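Side-chain contact in Lmo2125 protein (Listeria monocytogenes serovar 1/2a, PDB 5TU0), which binds maltose and, as a lipoprotein of the solute-binding protein family, probably delivers it to a membrane transporter: residues A[341-345]-A[346-350]. The protein carries 2 engineered substitutions. Sequence-based numbering, arbitrary orientation.
Sequences PMPNI and PEMSE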
loop_
_atom_site.group_PDB
_atom_site.type_symbol
_atom_site.label_atom_id
_atom_site.label_comp_id
_atom_site.label_asym_id
_atom_site.label_seq_id
_atom_site.Cartn_x
_atom_site.Cartn_y
_atom_site.Cartn_z
ATOM N N PRO A 341 -6.924 0.752 6.053
ATOM C CA PRO A 341 -7.078 1.354 4.737
ATOM C C PRO A 341 -6.794 2.854 4.745
ATOM O O PRO A 341 -7.142 3.545 5.708
ATOM C CB PRO A 341 -8.573 1.132 4.411
ATOM C CG PRO A 341 -9.004 0.021 5.267
ATOM C CD PRO A 341 -8.150 0.043 6.488
ATOM N N MET A 342 -6.150 3.330 3.697
ATOM C CA MET A 342 -5.925 4.735 3.508
ATOM C C MET A 342 -7.310 5.308 3.198
ATOM O O MET A 342 -8.066 4.679 2.465
ATOM C CB MET A 342 -5.015 4.958 2.304
ATOM C CG MET A 342 -4.728 6.416 1.977
ATOM S SD MET A 342 -3.815 6.664 0.440
ATOM C CE MET A 342 -2.319 5.729 0.770
ATOM N N PRO A 343 -7.651 6.494 3.747
ATOM C CA PRO A 343 -8.956 7.079 3.378
ATOM C C PRO A 343 -9.083 7.214 1.867
ATOM O O PRO A 343 -8.099 7.585 1.201
ATOM C CB PRO A 343 -8.917 8.466 4.044
ATOM C CG PRO A 343 -7.977 8.303 5.198
ATOM C CD PRO A 343 -6.933 7.337 4.725
ATOM N N ASN A 344 -10.261 6.886 1.326
ATOM C CA ASN A 344 -10.502 6.965 -0.121
ATOM C C ASN A 344 -11.422 8.127 -0.504
ATOM O O ASN A 344 -11.817 8.260 -1.660
ATOM C CB ASN A 344 -11.018 5.618 -0.651
ATOM C CG ASN A 344 -12.371 5.233 -0.084
ATOM O OD1 ASN A 344 -13.011 5.995 0.654
ATOM N ND2 ASN A 344 -12.803 4.035 -0.403
ATOM N N ILE A 345 -11.741 8.979 0.471
ATOM C CA ILE A 345 -12.548 10.157 0.225
ATOM C C ILE A 345 -11.681 11.224 -0.462
ATOM O O ILE A 345 -10.443 11.234 -0.293
ATOM C CB ILE A 345 -13.216 10.690 1.518
ATOM C CG1 ILE A 345 -12.188 11.143 2.557
ATOM C CG2 ILE A 345 -14.144 9.622 2.100
ATOM C CD1 ILE A 345 -12.812 11.846 3.749
ATOM N N PRO A 346 -12.311 12.129 -1.224
ATOM C CA PRO A 346 -11.573 13.154 -1.981
ATOM C C PRO A 346 -10.596 13.998 -1.182
ATOM O O PRO A 346 -9.499 14.315 -1.675
ATOM C CB PRO A 346 -12.696 14.049 -2.530
ATOM C CG PRO A 346 -13.858 13.145 -2.636
ATOM C CD PRO A 346 -13.770 12.290 -1.409
ATOM N N GLU A 347 -10.981 14.342 0.045
ATOM C CA GLU A 347 -10.174 15.220 0.888
ATOM C C GLU A 347 -8.771 14.664 1.218
ATOM O O GLU A 347 -7.929 15.392 1.729
ATOM C CB GLU A 347 -10.915 15.579 2.180
ATOM C CG GLU A 347 -12.179 16.440 2.011
ATOM C CD GLU A 347 -13.458 15.704 1.636
ATOM O OE1 GLU A 347 -13.441 14.480 1.329
ATOM O OE2 GLU A 347 -14.514 16.394 1.657
ATOM N N MET A 348 -8.544 13.380 0.954
ATOM C CA MET A 348 -7.233 12.757 1.200
ATOM C C MET A 348 -6.160 13.450 0.347
ATOM O O MET A 348 -4.991 13.513 0.726
ATOM C CB MET A 348 -7.274 11.252 0.887
ATOM C CG MET A 348 -5.993 10.507 1.232
ATOM S SD MET A 348 -5.627 10.530 2.998
ATOM C CE MET A 348 -3.860 10.135 2.970
ATOM N N SER A 349 -6.569 13.996 -0.792
ATOM C CA SER A 349 -5.628 14.702 -1.651
ATOM C C SER A 349 -4.935 15.864 -0.934
ATOM O O SER A 349 -3.817 16.180 -1.273
ATOM C CB SER A 349 -6.318 15.218 -2.925
ATOM O OG SER A 349 -7.250 16.228 -2.610
ATOM N N GLU A 350 -5.575 16.464 0.079
ATOM C CA GLU A 350 -5.011 17.614 0.792
ATOM C C GLU A 350 -4.049 17.192 1.901
ATOM O O GLU A 350 -3.250 17.981 2.363
ATOM C CB GLU A 350 -6.139 18.487 1.349
ATOM C CG GLU A 350 -7.157 18.869 0.273
ATOM C CD GLU A 350 -6.501 19.481 -0.951
ATOM O OE1 GLU A 350 -5.643 20.383 -0.791
ATOM O OE2 GLU A 350 -6.828 19.041 -2.069
#
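M348 reaches back over the loop that precedes its helix and packs its thioether end against P343 and M342. Its SD sits over one face of the P343 ring, nearest the CB-CG-CD side, 3.9 Å from P343 CD. The terminal methyl goes further: M348 CE stops 3.9 Å from M342 CG, where the two methionine chains meet at about a right angle. CG of M348 extends opposite its backbone N (chi1 -175°), which directs the chain toward the loop; a bend at chi2 (63°) then brings the sulfur onto the ring. On the way M348 CG passes 3.6 Å from P343 O.

The backbone of the same residue closes a type I turn running from I345 to M348, its N donating a fairly straight hydrogen bond to I345 O (3.1 Å, 164° at the hydrogen). Within that turn E347 folds back at chi2; its chain crosses the isoleucine at a slant and sets OE1 3.6 Å from I345 CD1, a van der Waals touch. The proline ring of P346 puts its CD 3.4 Å from I345 CB across their peptide bond.

Further out, F178 touches P343, while V384 of helix 369-387 and P185 touch E347. N344 points away from the turn, and its ND2 is hydrogen-bonded to T101 O; E350 forms a salt bridge with K387, tying the start of the helix to the C-terminal helix. M342 also touches D70, a residue of the glycan pocket, and its side chain lies about 5 Å from a bound glucose unit. A proline-rich loop thus passes from the sugar-binding cleft of this periplasmic-binding-protein fold into a type I turn that leads into helix 348-363.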